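Side-chain contacts in MmoQ Response regulator (PDB 3LJX), which is a response regulator that probably makes the second messenger cyclic di-GMP from GTP through its GGDEF part, this fragment holding the all-helical HDOD domain: residues G193-Q196 and V197-D200; M187-T190 and D191-F194; T129-P132 and K133-F136. All blocks are in the same frame, centred on the assembly; numbering follows the deposited sequence.

Interaction 1: residues G193-Q196 and V197-D200; sequences GFPQ and VFID
Ile199 reaches back over the start of its own helix and lays its CD1 methyl in the bend of the chain at Phe194 and Pro195. The methyl sits 3.8 Å from CB of Phe194. It also lies 3.6 Å from the carbonyl O of Phe194 and 3.4 Å from that of Pro195, a small bump filling the hollow between one side chain and two successive carbonyls. CG1 stands anti to the carbonyl carbon of Ile199 (chi1 -75°), which swings the longer branch of this beta-branched residue back toward the loop before the helix. Next to it the Pro195 ring and Phe198 run side by side in the same direction, with CG of Pro195 3.9 Å from CD1 of Phe198. The two phenyl rings meet more loosely and obliquely, CD1 of Phe194 lying 4.2 Å from CD2 of Phe198.

This is the N-terminal end of helix 196-204 in the HDOD domain, with Pro195 as N-cap. Proline suits the place because its ring fixes phi and it needs no N-H bond there; its carbonyl O receives a weak bond from Phe198 N. Phe194 and Phe198 also pack on Thr137 and Leu138 of helix 132-141, respectively, while Ile199 touches Arg186 and Thr190 of helix 181-191.

On the exposed flank, the long Gln196 amide supplies an N-H donor to the short acidic acceptor Asp200 one turn on. Its CG lies anti to the backbone N (chi1 -162°) and the chain runs on extended. The nearly straight NE2 to OD2 bond of 2.8 Å uses the syn side of the carboxylate, whose plane is inclined 64° to the amide.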
loop_
_atom_site.group_PDB
_atom_site.type_symbol
_atom_site.label_atom_id
_atom_site.label_comp_id
_atom_site.label_asym_id
_atom_site.label_seq_id
_atom_site.Cartn_x
_atom_site.Cartn_y
_atom_site.Cartn_z
ATOM N N GLY A 193 0.552 11.745 -4.343
ATOM C CA GLY A 193 1.750 12.206 -5.016
ATOM C C GLY A 193 2.399 11.298 -6.046
ATOM O O GLY A 193 3.303 11.743 -6.755
ATOM N N PHE A 194 1.959 10.045 -6.151
ATOM C CA PHE A 194 2.589 9.118 -7.095
ATOM C C PHE A 194 2.309 9.523 -8.545
ATOM O O PHE A 194 1.177 9.815 -8.910
ATOM C CB PHE A 194 2.119 7.676 -6.846
ATOM C CG PHE A 194 2.757 7.026 -5.642
ATOM C CD1 PHE A 194 3.954 6.329 -5.764
ATOM C CD2 PHE A 194 2.161 7.106 -4.389
ATOM C CE1 PHE A 194 4.541 5.726 -4.662
ATOM C CE2 PHE A 194 2.745 6.511 -3.282
ATOM C CZ PHE A 194 3.943 5.820 -3.421
ATOM N N PRO A 195 3.341 9.545 -9.384
ATOM C CA PRO A 195 3.083 9.877 -10.792
ATOM C C PRO A 195 2.409 8.718 -11.533
ATOM O O PRO A 195 2.480 7.565 -11.097
ATOM C CB PRO A 195 4.489 10.137 -11.349
ATOM C CG PRO A 195 5.390 9.265 -10.513
ATOM C CD PRO A 195 4.762 9.253 -9.122
ATOM N N GLN A 196 1.763 9.017 -12.651
ATOM C CA GLN A 196 0.965 8.013 -13.343
ATOM C C GLN A 196 1.702 6.718 -13.742
ATOM O O GLN A 196 1.071 5.660 -13.759
ATOM C CB GLN A 196 0.238 8.618 -14.549
ATOM C CG GLN A 196 -0.928 7.770 -15.044
ATOM C CD GLN A 196 -1.413 8.185 -16.428
ATOM O OE1 GLN A 196 -1.855 9.324 -16.636
ATOM N NE2 GLN A 196 -1.329 7.260 -17.386
ATOM N N VAL A 197 3.003 6.763 -14.058
ATOM C CA VAL A 197 3.675 5.499 -14.438
ATOM C C VAL A 197 3.546 4.445 -13.363
ATOM O O VAL A 197 3.379 3.270 -13.672
ATOM C CB VAL A 197 5.199 5.593 -14.757
ATOM C CG1 VAL A 197 5.428 5.909 -16.214
ATOM C CG2 VAL A 197 5.940 6.528 -13.783
ATOM N N PHE A 198 3.648 4.857 -12.102
ATOM C CA PHE A 198 3.510 3.902 -11.004
ATOM C C PHE A 198 2.103 3.319 -10.933
ATOM O O PHE A 198 1.942 2.109 -10.777
ATOM C CB PHE A 198 3.938 4.516 -9.669
ATOM C CG PHE A 198 5.421 4.643 -9.520
ATOM C CD1 PHE A 198 6.146 5.460 -10.365
ATOM C CD2 PHE A 198 6.096 3.951 -8.531
ATOM C CE1 PHE A 198 7.524 5.577 -10.232
ATOM C CE2 PHE A 198 7.476 4.069 -8.394
ATOM C CZ PHE A 198 8.185 4.877 -9.244
ATOM N N ILE A 199 1.088 4.172 -11.068
ATOM C CA ILE A 199 -0.293 3.696 -11.084
ATOM C C ILE A 199 -0.529 2.758 -12.282
ATOM O O ILE A 199 -1.199 1.718 -12.152
ATOM C CB ILE A 199 -1.316 4.864 -11.090
ATOM C CG1 ILE A 199 -1.411 5.514 -9.708
ATOM C CG2 ILE A 199 -2.688 4.363 -11.447
ATOM C CD1 ILE A 199 -0.374 6.570 -9.458
ATOM N N ASP A 200 0.035 3.101 -13.440
ATOM C CA ASP A 200 -0.116 2.232 -14.607
ATOM C C ASP A 200 0.573 0.892 -14.379
ATOM O O ASP A 200 0.060 -0.155 -14.775
ATOM C CB ASP A 200 0.437 2.882 -15.882
ATOM C CG ASP A 200 -0.424 4.050 -16.377
ATOM O OD1 ASP A 200 -1.539 4.261 -15.848
ATOM O OD2 ASP A 200 0.020 4.763 -17.302
#

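Interaction 2: residues M187-T190 and D191-F194; sequences MLLT and DWGF
Trp192 lies with one face over the last full turn of helix 181-191, where the carbonyl O of Leu188 approaches to 3.1 Å from CG of Trp192, toward the rim of the indole. The oxygen is held over the ring by the helical bond it accepts from Trp192 N, at 2.8 Å. Farther out along the indole, CB of Leu188 sits almost squarely over the six-membered ring, 4.3 Å from its centroid in a CH-pi contact, and CG of Leu188 comes within 3.7 Å of CZ2 of Trp192. The two side chains run alongside each other in the same direction. The Phe194 ring is met differently: the carbonyl O of Leu189 lies at its edge, in plane, 3.6 Å from CD2 of Phe194. The Leu189 and Phe194 side chains cross at a slant, CD2 of Leu189 4.0 Å from CE2 of Phe194.

Both aromatic residues are placed by the way the helix ends. Gly193, with positive phi, closes a Schellman motif: Phe194 N bonds to Leu189 O at 3.1 Å and Gly193 N to Thr190 O, the latter donor standing well above the carbonyl plane. A CB at position 193 would press on the carbonyl O of Trp192, so glycine is called for. CG of Trp192 is anti to its carbonyl carbon (chi1 -59°), which folds the indole back along the helix instead of out from its end.

Around this turn, Val144 touches both Leu188 and Trp192, and Leu141 of helix 132-141 touches Leu189 and Trp192. Replacing Trp192 with an alanine would probably leave Leu188 without its flat partner and open a gap beside Val144 and Leu141. Thr190 OG1 bonds to Arg186 O, and Trp192 O accepts a hydrogen bond from Asn58 ND2; these groups are thus satisfied while the large side chains offer carbon to the core.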
loop_
_atom_site.group_PDB
_atom_site.type_symbol
_atom_site.label_atom_id
_atom_site.label_comp_id
_atom_site.label_asym_id
_atom_site.label_seq_id
_atom_site.Cartn_x
_atom_site.Cartn_y
_atom_site.Cartn_z
HETATM N N MSE A 187 -6.657 6.212 -7.230
HETATM C CA MSE A 187 -7.024 7.604 -6.992
HETATM C C MSE A 187 -6.349 8.107 -5.733
HETATM O O MSE A 187 -5.866 9.228 -5.703
HETATM C CB MSE A 187 -8.533 7.779 -6.872
HETATM C CG MSE A 187 -9.299 7.441 -8.150
HETATM SE SE MSE A 187 -11.231 7.494 -7.820
HETATM C CE MSE A 187 -11.383 9.345 -7.210
ATOM N N LEU A 188 -6.312 7.268 -4.700
ATOM C CA LEU A 188 -5.635 7.621 -3.453
ATOM C C LEU A 188 -4.144 7.867 -3.738
ATOM O O LEU A 188 -3.586 8.915 -3.367
ATOM C CB LEU A 188 -5.821 6.499 -2.422
ATOM C CG LEU A 188 -6.828 6.716 -1.279
ATOM C CD1 LEU A 188 -7.978 7.623 -1.684
ATOM C CD2 LEU A 188 -7.350 5.406 -0.708
ATOM N N LEU A 189 -3.511 6.910 -4.418
ATOM C CA LEU A 189 -2.077 6.996 -4.685
ATOM C C LEU A 189 -1.782 8.232 -5.525
ATOM O O LEU A 189 -0.764 8.908 -5.340
ATOM C CB LEU A 189 -1.564 5.732 -5.395
ATOM C CG LEU A 189 -1.586 4.420 -4.606
ATOM C CD1 LEU A 189 -1.076 3.257 -5.465
ATOM C CD2 LEU A 189 -0.770 4.526 -3.320
ATOM N N THR A 190 -2.681 8.530 -6.449
ATOM C CA THR A 190 -2.527 9.726 -7.252
ATOM C C THR A 190 -2.655 10.982 -6.375
ATOM O O THR A 190 -1.832 11.896 -6.481
ATOM C CB THR A 190 -3.546 9.752 -8.375
ATOM O OG1 THR A 190 -3.243 8.697 -9.290
ATOM C CG2 THR A 190 -3.513 11.093 -9.104
ATOM N N ASP A 191 -3.656 11.020 -5.497
ATOM C CA ASP A 191 -3.783 12.157 -4.578
ATOM C C ASP A 191 -2.547 12.302 -3.697
ATOM O O ASP A 191 -2.174 13.415 -3.357
ATOM C CB ASP A 191 -5.030 12.070 -3.684
ATOM C CG ASP A 191 -5.342 13.416 -2.979
ATOM O OD1 ASP A 191 -5.580 14.424 -3.701
ATOM O OD2 ASP A 191 -5.354 13.480 -1.718
ATOM N N TRP A 192 -1.912 11.185 -3.332
ATOM C CA TRP A 192 -0.800 11.237 -2.379
ATOM C C TRP A 192 0.553 11.537 -3.027
ATOM O O TRP A 192 1.582 11.574 -2.344
ATOM C CB TRP A 192 -0.727 9.951 -1.553
ATOM C CG TRP A 192 -1.974 9.705 -0.790
ATOM C CD1 TRP A 192 -3.016 10.583 -0.612
ATOM C CD2 TRP A 192 -2.339 8.505 -0.111
ATOM N NE1 TRP A 192 -4.003 9.996 0.148
ATOM C CE2 TRP A 192 -3.610 8.720 0.470
ATOM C CE3 TRP A 192 -1.715 7.265 0.067
ATOM C CZ2 TRP A 192 -4.267 7.743 1.212
ATOM C CZ3 TRP A 192 -2.366 6.294 0.806
ATOM C CH2 TRP A 192 -3.628 6.539 1.372
ATOM N N GLY A 193 0.552 11.745 -4.343
ATOM C CA GLY A 193 1.750 12.206 -5.016
ATOM C C GLY A 193 2.399 11.298 -6.046
ATOM O O GLY A 193 3.303 11.743 -6.755
ATOM N N PHE A 194 1.959 10.045 -6.151
ATOM C CA PHE A 194 2.589 9.118 -7.095
ATOM C C PHE A 194 2.309 9.523 -8.545
ATOM O O PHE A 194 1.177 9.815 -8.910
ATOM C CB PHE A 194 2.119 7.676 -6.846
ATOM C CG PHE A 194 2.757 7.026 -5.642
ATOM C CD1 PHE A 194 3.954 6.329 -5.764
ATOM C CD2 PHE A 194 2.161 7.106 -4.389
ATOM C CE1 PHE A 194 4.541 5.726 -4.662
ATOM C CE2 PHE A 194 2.745 6.511 -3.282
ATOM C CZ PHE A 194 3.943 5.820 -3.421
#

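Interaction 3: residues T129-P132 and K133-F136; sequences TVAP and KEAF
Val130 and Ala135 face each other across the start of helix 132-141, the CG2 methyl of the valine 3.5 Å from CB of the alanine. The motif is a helix N-terminus: Ala131 holds the N-cap position, and Pro132 opens the first turn of this helix of the HDOD domain. A proline fits a first turn well, since its ring favours helical phi and no N-H is demanded of it there.

Val130 and Ala135 both set out toward the other segment, and CG2 of Val130 comes against the flank of the Ala135 methyl. With chi1 at -55°, CG1 of Val130 is anti to the carbonyl carbon while CG2 falls between the backbone N and that carbon, which brings the CG2 branch to the alanine. Alanine's lone methyl suits so close an approach. Val130 packs also on Phe219 of helix 214-233, and Ala135 on Thr124 of helix 106-125.

Glu134 makes the second contact, with the N-cap residue itself. Its extended chain passes along the methyl of Ala131, with CG and CD of Glu134 each 4.0 Å from that CB. The carboxylate's own OE1 lies against the same Ala131 CB at 3.7 Å, a plain van der Waals contact. An acidic residue in a first helical turn also probably suits the positive end of the helix dipole.

Lys133 and Phe136 lead away from the cap. The extended lysine carries NZ to a salt bridge with Asp73, whereas the buried phenyl ring rests on Ala117 and Gln121 of helix 106-125.

Backbone bonds close the turn. Ala131 O receives Ala135 N at 2.9 Å, and weakly Glu134 N as well. One residue on, Phe136 N reaches Pro132 O over 2.7 Å.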
loop_
_atom_site.group_PDB
_atom_site.type_symbol
_atom_site.label_atom_id
_atom_site.label_comp_id
_atom_site.label_asym_id
_atom_site.label_seq_id
_atom_site.Cartn_x
_atom_site.Cartn_y
_atom_site.Cartn_z
ATOM N N THR A 129 14.967 -1.405 -11.978
ATOM C CA THR A 129 13.794 -0.685 -12.463
ATOM C C THR A 129 13.516 0.563 -11.628
ATOM O O THR A 129 13.569 1.690 -12.132
ATOM C CB THR A 129 12.532 -1.585 -12.471
ATOM O OG1 THR A 129 12.437 -2.293 -11.222
ATOM C CG2 THR A 129 12.615 -2.584 -13.592
ATOM N N VAL A 130 13.216 0.359 -10.353
ATOM C CA VAL A 130 12.848 1.460 -9.472
ATOM C C VAL A 130 13.694 1.426 -8.200
ATOM O O VAL A 130 14.366 0.428 -7.919
ATOM C CB VAL A 130 11.358 1.369 -9.093
ATOM C CG1 VAL A 130 10.501 1.312 -10.345
ATOM C CG2 VAL A 130 11.106 0.131 -8.247
ATOM N N ALA A 131 13.679 2.520 -7.444
ATOM C CA ALA A 131 14.344 2.547 -6.139
ATOM C C ALA A 131 13.571 1.635 -5.195
ATOM O O ALA A 131 12.358 1.793 -5.031
ATOM C CB ALA A 131 14.378 3.959 -5.594
ATOM N N PRO A 132 14.260 0.666 -4.584
ATOM C CA PRO A 132 13.561 -0.315 -3.719
ATOM C C PRO A 132 12.809 0.298 -2.538
ATOM O O PRO A 132 11.724 -0.178 -2.189
ATOM C CB PRO A 132 14.685 -1.247 -3.248
ATOM C CG PRO A 132 15.728 -1.162 -4.397
ATOM C CD PRO A 132 15.649 0.271 -4.901
ATOM N N LYS A 133 13.345 1.347 -1.933
ATOM C CA LYS A 133 12.617 1.992 -0.837
ATOM C C LYS A 133 11.285 2.586 -1.312
ATOM O O LYS A 133 10.301 2.598 -0.563
ATOM C CB LYS A 133 13.468 3.060 -0.144
ATOM C CG LYS A 133 13.810 4.266 -1.002
ATOM C CD LYS A 133 14.591 5.326 -0.184
ATOM C CE LYS A 133 15.488 6.163 -1.104
ATOM N NZ LYS A 133 16.184 7.287 -0.396
ATOM N N GLU A 134 11.253 3.067 -2.559
ATOM C CA GLU A 134 10.020 3.606 -3.135
ATOM C C GLU A 134 9.093 2.453 -3.536
ATOM O O GLU A 134 7.862 2.556 -3.412
ATOM C CB GLU A 134 10.334 4.514 -4.331
ATOM C CG GLU A 134 11.196 5.735 -3.943
ATOM C CD GLU A 134 11.508 6.657 -5.131
ATOM O OE1 GLU A 134 11.477 6.189 -6.289
ATOM O OE2 GLU A 134 11.780 7.860 -4.903
ATOM N N ALA A 135 9.692 1.355 -4.012
ATOM C CA ALA A 135 8.927 0.172 -4.384
ATOM C C ALA A 135 8.268 -0.439 -3.149
ATOM O O ALA A 135 7.115 -0.878 -3.205
ATOM C CB ALA A 135 9.829 -0.864 -5.090
ATOM N N PHE A 136 9.001 -0.467 -2.036
ATOM C CA PHE A 136 8.459 -0.998 -0.787
ATOM C C PHE A 136 7.131 -0.310 -0.489
ATOM O O PHE A 136 6.109 -0.952 -0.228
ATOM C CB PHE A 136 9.426 -0.731 0.362
ATOM C CG PHE A 136 8.881 -1.109 1.703
ATOM C CD1 PHE A 136 7.949 -0.294 2.343
ATOM C CD2 PHE A 136 9.297 -2.277 2.335
ATOM C CE1 PHE A 136 7.439 -0.637 3.593
ATOM C CE2 PHE A 136 8.784 -2.632 3.579
ATOM C CZ PHE A 136 7.857 -1.807 4.213
#

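Interactions 1 and 2 are consecutive along the chain and share Gly193 and Phe194: helix 181-191 ends in one, and helix 196-204 begins in the other. Their centres are about 8 Å apart, and CD1 of Ile199 packs 3.6 Å from OG1 of Thr190, joining the two helix ends directly. Interaction 3 lies earlier in the chain, its centre about 13 Å from that of interaction 1 and about 16 Å from that of interaction 2, without touching either. Helix 132-141, which it opens, nevertheless serves both, since Thr137 and Leu138 lie against their side chains. All three are packing within the HDOD domain.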